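Local coordinates for protein nucleoside permease NupG (Escherichia coli K-12, PDB 7DLA) that carries purine and pyrimidine nucleosides across the inner membrane of the bacterium, drawing on the proton motive force through symport with protons, at residues Leu66-Ile74 with Thr109-Ser117. The protein carries 1 engineered substitution. Sequence-based numbering, arbitrary orientation.
Sequences LSAKWVYAI and TLGLINTIS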
# COMPACT_ATOMS: atom_id res chain seq x y z
N LEU A 66 -21.54 -14.32 8.10
CA LEU A 66 -20.79 -15.32 7.37
C LEU A 66 -19.41 -15.41 8.00
O LEU A 66 -18.75 -14.40 8.21
CB LEU A 66 -20.65 -14.94 5.90
CG LEU A 66 -20.60 -16.08 4.89
CD1 LEU A 66 -20.61 -15.60 3.42
CD2 LEU A 66 -19.44 -16.93 5.17
N SER A 67 -18.99 -16.63 8.31
CA SER A 67 -17.67 -16.81 8.89
C SER A 67 -16.63 -16.00 8.12
O SER A 67 -16.70 -15.87 6.91
CB SER A 67 -17.25 -18.27 8.90
OG SER A 67 -15.87 -18.36 9.19
N ALA A 68 -15.67 -15.45 8.86
CA ALA A 68 -14.55 -14.77 8.22
C ALA A 68 -13.81 -15.71 7.28
O ALA A 68 -13.30 -15.27 6.23
CB ALA A 68 -13.62 -14.21 9.28
N LYS A 69 -13.73 -17.00 7.64
CA LYS A 69 -13.05 -17.97 6.78
C LYS A 69 -13.72 -18.04 5.41
O LYS A 69 -13.05 -17.94 4.37
CB LYS A 69 -13.05 -19.35 7.47
CG LYS A 69 -13.28 -20.58 6.57
CD LYS A 69 -12.62 -21.84 7.17
CE LYS A 69 -13.26 -23.16 6.68
NZ LYS A 69 -12.58 -24.40 7.19
N TRP A 70 -15.04 -18.14 5.38
CA TRP A 70 -15.70 -18.29 4.10
C TRP A 70 -15.67 -16.98 3.31
O TRP A 70 -15.53 -17.01 2.08
CB TRP A 70 -17.11 -18.82 4.33
CG TRP A 70 -17.16 -20.24 4.85
CD1 TRP A 70 -17.90 -20.72 5.91
CD2 TRP A 70 -16.51 -21.38 4.28
NE1 TRP A 70 -17.70 -22.07 6.05
CE2 TRP A 70 -16.85 -22.49 5.06
CE3 TRP A 70 -15.66 -21.56 3.19
CZ2 TRP A 70 -16.37 -23.76 4.79
CZ3 TRP A 70 -15.18 -22.83 2.92
CH2 TRP A 70 -15.54 -23.91 3.71
N VAL A 71 -15.74 -15.83 3.99
CA VAL A 71 -15.71 -14.56 3.29
C VAL A 71 -14.32 -14.33 2.66
O VAL A 71 -14.21 -13.94 1.49
CB VAL A 71 -16.12 -13.41 4.23
CG1 VAL A 71 -15.96 -12.09 3.55
CG2 VAL A 71 -17.56 -13.58 4.67
N TYR A 72 -13.26 -14.63 3.42
CA TYR A 72 -11.88 -14.56 2.93
C TYR A 72 -11.68 -15.45 1.71
O TYR A 72 -11.04 -15.05 0.71
CB TYR A 72 -10.97 -15.04 4.04
CG TYR A 72 -9.49 -15.15 3.77
CD1 TYR A 72 -8.70 -14.02 3.74
CD2 TYR A 72 -8.86 -16.38 3.63
CE1 TYR A 72 -7.35 -14.10 3.57
CE2 TYR A 72 -7.50 -16.47 3.45
CZ TYR A 72 -6.76 -15.31 3.43
OH TYR A 72 -5.41 -15.32 3.26
N ALA A 73 -12.20 -16.69 1.80
CA ALA A 73 -12.16 -17.62 0.69
C ALA A 73 -12.78 -17.02 -0.56
O ALA A 73 -12.15 -16.97 -1.62
CB ALA A 73 -12.89 -18.90 1.08
N ILE A 74 -14.05 -16.61 -0.46
CA ILE A 74 -14.73 -16.02 -1.60
C ILE A 74 -13.86 -14.93 -2.22
O ILE A 74 -13.65 -14.89 -3.44
CB ILE A 74 -16.13 -15.51 -1.17
CG1 ILE A 74 -16.89 -16.64 -0.46
CG2 ILE A 74 -16.92 -14.92 -2.34
CD1 ILE A 74 -18.39 -16.55 -0.48
N THR A 109 -9.68 -8.43 2.44
CA THR A 109 -8.96 -9.56 3.02
C THR A 109 -7.88 -9.08 3.99
O THR A 109 -7.51 -9.82 4.91
CB THR A 109 -8.36 -10.49 1.93
OG1 THR A 109 -7.32 -9.83 1.19
CG2 THR A 109 -9.43 -10.93 0.97
N LEU A 110 -7.43 -7.84 3.82
CA LEU A 110 -6.39 -7.27 4.66
C LEU A 110 -6.78 -7.25 6.14
O LEU A 110 -5.92 -7.42 7.01
CB LEU A 110 -6.05 -5.88 4.15
CG LEU A 110 -4.71 -5.73 3.43
CD1 LEU A 110 -4.54 -6.76 2.32
CD2 LEU A 110 -4.63 -4.34 2.84
N GLY A 111 -8.06 -7.05 6.44
CA GLY A 111 -8.53 -7.18 7.80
C GLY A 111 -9.09 -8.55 8.10
O GLY A 111 -9.15 -8.96 9.26
N LEU A 112 -9.53 -9.26 7.06
CA LEU A 112 -10.12 -10.57 7.29
C LEU A 112 -9.09 -11.58 7.80
O LEU A 112 -9.38 -12.39 8.69
CB LEU A 112 -10.80 -11.05 6.02
CG LEU A 112 -12.22 -10.49 6.01
CD1 LEU A 112 -12.86 -10.60 4.65
CD2 LEU A 112 -13.05 -11.18 7.07
N ILE A 113 -7.85 -11.50 7.28
CA ILE A 113 -6.79 -12.39 7.76
C ILE A 113 -6.46 -12.08 9.21
O ILE A 113 -6.16 -12.99 9.99
CB ILE A 113 -5.54 -12.29 6.87
CG1 ILE A 113 -4.42 -13.23 7.37
CG2 ILE A 113 -4.98 -10.88 6.88
CD1 ILE A 113 -3.10 -13.12 6.59
N ASN A 114 -6.53 -10.80 9.60
CA ASN A 114 -6.30 -10.43 10.99
C ASN A 114 -7.42 -10.93 11.89
O ASN A 114 -7.15 -11.50 12.95
CB ASN A 114 -6.11 -8.92 11.13
CG ASN A 114 -4.71 -8.48 10.76
OD1 ASN A 114 -3.85 -9.31 10.49
ND2 ASN A 114 -4.46 -7.19 10.80
N THR A 115 -8.67 -10.71 11.51
CA THR A 115 -9.77 -11.31 12.26
C THR A 115 -9.46 -12.79 12.53
O THR A 115 -9.48 -13.26 13.69
CB THR A 115 -11.09 -11.15 11.49
OG1 THR A 115 -11.48 -9.76 11.43
CG2 THR A 115 -12.19 -11.94 12.17
N ILE A 116 -9.02 -13.50 11.48
CA ILE A 116 -8.80 -14.94 11.55
C ILE A 116 -7.59 -15.28 12.42
O ILE A 116 -7.65 -16.17 13.28
CB ILE A 116 -8.64 -15.50 10.13
CG1 ILE A 116 -10.02 -15.66 9.49
CG2 ILE A 116 -7.90 -16.81 10.19
CD1 ILE A 116 -10.00 -15.78 7.97
N SER A 117 -6.47 -14.59 12.21
CA SER A 117 -5.26 -14.88 12.96
C SER A 117 -5.42 -14.50 14.42
O SER A 117 -4.92 -15.18 15.32
CB SER A 117 -4.06 -14.16 12.34
OG SER A 117 -4.08 -14.20 10.93
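With CG set anti to the backbone N (chi1 176°), Tyr72 swings its ring over to the helix of Thr109-Ser117, while Ile116, whose CG1 lies anti to its carbonyl carbon (chi1 -79°), runs its chain back toward Ala68. The result is a worked case of a knob-into-hole contact between two helices that run in roughly opposite directions, their segment axes approaching to 9.5 Å with a crossing angle of -149°. Tyr72 is the knob, and Thr109, Leu112, Ile113 and Ile116 form the hole. The Tyr72 side chain crosses that of Thr109 at about a right angle, with Tyr72 CD1 4.0 Å from Thr109 CB, but runs alongside that of Ile113, with Tyr72 CE1 4.2 Å from Ile113 CB. One turn earlier, the Ala68 methyl points at the other helix: Ala68 CB meets Leu112 CD2 at 3.8 Å and also touches Ile116 CG1 and Thr115 CG2. Leu112 thus splits its branches, since Leu112 CD1 turns instead to Val71 CG1, 3.6 Å away. No hydrogen bond joins the two segments, and apolar contact carries the interface. Ser67 OG caps the start of its helix by accepting from Lys69 N at 3.0 Å. The buried Tyr72 bonds through OH to Gln14 OE1, while Thr109 OG1 bonds to Tyr106 O and to Gln14 NE2. The contact joins the cytoplasmic ends of two transmembrane helices of this major facilitator superfamily transporter, 68-86 and 92-122, with helix 3-19 meeting Tyr72 and Ile113 and helix 160-177 packing against Tyr72 and Ala73.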